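Side-chain contact in malarial CLPB2 atpase/hsp101 protein (Plasmodium falciparum, PDB 4IRF), which belongs to the ClpA/ClpB family of AAA+ chaperones, probably hydrolysing ATP to unfold and translocate proteins, and is represented here by its N-terminal cargo-binding domain: residues V114-S119 / K146-K151. Residues are numbered along the deposited sequence; the frame is centred on the assembly and turned at random.
Sequences VEHLLS and KRKFEK
Lys-148 reaches from the C-terminal part of helix 138-151 to Glu-115 in the first turn of helix 114-121, a compact example of how a partly exposed lysine can close a junction between two helices. With CG anti to the backbone N (chi1 -177°), its chain stays extended through CE and bends only at the last torsion (chi4 69°), which turns the ammonium toward the carboxylate. Lys-148 NZ lies 3.2 Å from Glu-115 OE1 in a hydrogen-bonded salt bridge, but it meets that oxygen from above the carboxylate plane, 46° out of it. The two chains cross at about a right angle, and the aliphatic part of the lysine packs on the acid, with Lys-148 CD 3.5 Å from Glu-115 CD. Farther along, Lys-148 CE comes obliquely to the imidazole, 4.1 Å from His-116 CE1.

Each polar end also has a partner beyond the two segments. The ammonium of Lys-148 forms a salt bridge with Asp-113 OD2, its stronger partner, and a weak hydrogen bond with Tyr-49 OH. Glu-115 divides its work: OE1 takes the lysine, while OE2 is hydrogen-bonded to the same tyrosine hydroxyl, on helix 48-56. His-116 ND1 accepts a hydrogen bond from the backbone N-H of Asp-113, which helps to set the rotation of the imidazole.

In this mostly helical Clp N-terminal domain, the buried carboxylate thus sits where three helices meet, at the edge of a hydrophobic interior to which Val-114, Leu-117 and Leu-118 contribute. The ammonium at OE1 and the Tyr-49 hydroxyl at OE2 should offset part of the cost of burying Glu-115, although Asp-113 shares the same ammonium. The lysine's positive charge would probably favour the ionised form of Glu-115, partly opposed by the nearby Asp-113.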
# COMPACT_ATOMS: atom_id res chain seq x y z
N VAL A 114 -3.05 2.47 -7.88
CA VAL A 114 -2.72 2.72 -6.49
C VAL A 114 -3.91 2.71 -5.54
O VAL A 114 -3.78 2.24 -4.42
CB VAL A 114 -1.91 4.04 -6.35
CG1 VAL A 114 -1.44 4.24 -4.94
CG2 VAL A 114 -0.71 3.98 -7.26
N GLU A 115 -5.06 3.24 -5.97
CA GLU A 115 -6.23 3.25 -5.09
C GLU A 115 -6.69 1.83 -4.80
O GLU A 115 -7.25 1.56 -3.73
CB GLU A 115 -7.40 3.97 -5.76
CG GLU A 115 -7.16 5.48 -5.97
CD GLU A 115 -6.40 5.82 -7.25
OE1 GLU A 115 -5.79 4.94 -7.90
OE2 GLU A 115 -6.41 7.04 -7.61
N HIS A 116 -6.53 0.94 -5.77
CA HIS A 116 -6.97 -0.45 -5.60
C HIS A 116 -6.04 -1.18 -4.64
O HIS A 116 -6.50 -1.94 -3.79
CB HIS A 116 -7.03 -1.14 -6.97
CG HIS A 116 -7.91 -0.39 -7.93
ND1 HIS A 116 -7.43 0.16 -9.10
CD2 HIS A 116 -9.21 -0.04 -7.85
CE1 HIS A 116 -8.42 0.78 -9.72
NE2 HIS A 116 -9.51 0.67 -8.98
N LEU A 117 -4.75 -0.88 -4.74
CA LEU A 117 -3.77 -1.38 -3.80
C LEU A 117 -4.09 -0.83 -2.42
O LEU A 117 -4.06 -1.57 -1.41
CB LEU A 117 -2.36 -0.99 -4.28
CG LEU A 117 -1.19 -1.51 -3.49
CD1 LEU A 117 -1.22 -3.04 -3.40
CD2 LEU A 117 0.06 -1.05 -4.18
N LEU A 118 -4.46 0.46 -2.35
CA LEU A 118 -4.82 1.05 -1.07
C LEU A 118 -5.99 0.28 -0.44
O LEU A 118 -5.96 -0.05 0.76
CB LEU A 118 -5.14 2.56 -1.24
CG LEU A 118 -5.33 3.31 0.08
CD1 LEU A 118 -4.01 3.69 0.69
CD2 LEU A 118 -6.20 4.54 -0.15
N SER A 119 -6.99 -0.08 -1.25
CA SER A 119 -8.14 -0.80 -0.74
C SER A 119 -7.70 -2.17 -0.21
O SER A 119 -8.11 -2.60 0.87
CB SER A 119 -9.18 -0.96 -1.86
OG SER A 119 -10.29 -1.68 -1.37
N LYS A 146 -14.79 5.04 -5.75
CA LYS A 146 -15.98 5.49 -6.49
C LYS A 146 -15.64 6.75 -7.30
O LYS A 146 -15.95 6.83 -8.49
CB LYS A 146 -17.14 5.74 -5.52
CG LYS A 146 -18.44 6.23 -6.16
CD LYS A 146 -19.52 6.42 -5.11
CE LYS A 146 -20.83 6.90 -5.72
NZ LYS A 146 -20.67 8.19 -6.46
N ARG A 147 -14.93 7.71 -6.74
CA ARG A 147 -14.55 8.89 -7.52
C ARG A 147 -13.60 8.61 -8.63
O ARG A 147 -13.67 9.20 -9.68
CB ARG A 147 -13.92 9.97 -6.63
CG ARG A 147 -14.76 10.46 -5.49
CD ARG A 147 -14.20 11.76 -4.95
NE ARG A 147 -13.06 11.51 -4.11
CZ ARG A 147 -13.17 11.20 -2.84
NH1 ARG A 147 -14.35 11.15 -2.30
NH2 ARG A 147 -12.12 10.95 -2.14
N LYS A 148 -12.73 7.73 -8.41
CA LYS A 148 -11.82 7.38 -9.45
C LYS A 148 -12.59 6.78 -10.63
O LYS A 148 -12.33 7.08 -11.75
CB LYS A 148 -10.75 6.43 -8.96
CG LYS A 148 -9.76 6.12 -10.03
CD LYS A 148 -8.86 5.00 -9.60
CE LYS A 148 -7.82 4.72 -10.62
NZ LYS A 148 -6.80 5.76 -10.79
N PHE A 149 -13.51 5.88 -10.40
CA PHE A 149 -14.27 5.31 -11.50
C PHE A 149 -15.00 6.41 -12.32
O PHE A 149 -15.02 6.50 -13.58
CB PHE A 149 -15.23 4.31 -10.87
CG PHE A 149 -16.28 3.81 -11.78
CD1 PHE A 149 -15.97 3.23 -12.96
CD2 PHE A 149 -17.57 3.90 -11.41
CE1 PHE A 149 -16.95 2.74 -13.78
CE2 PHE A 149 -18.56 3.42 -12.23
CZ PHE A 149 -18.24 2.84 -13.40
N GLU A 150 -15.59 7.28 -11.54
CA GLU A 150 -16.45 8.31 -12.11
C GLU A 150 -15.70 9.28 -12.96
O GLU A 150 -16.26 9.85 -13.83
CB GLU A 150 -17.36 8.95 -11.09
CG GLU A 150 -18.43 7.98 -10.64
CD GLU A 150 -19.42 8.53 -9.66
OE1 GLU A 150 -19.11 9.50 -8.97
OE2 GLU A 150 -20.51 7.97 -9.57
N LYS A 151 -14.39 9.42 -12.75
CA LYS A 151 -13.57 10.29 -13.57
C LYS A 151 -13.32 9.68 -14.91
O LYS A 151 -12.92 10.35 -15.83
CB LYS A 151 -12.25 10.60 -12.87
CG LYS A 151 -12.40 11.44 -11.61
CD LYS A 151 -11.05 11.69 -10.96
CE LYS A 151 -11.19 12.55 -9.71
NZ LYS A 151 -9.88 12.78 -9.04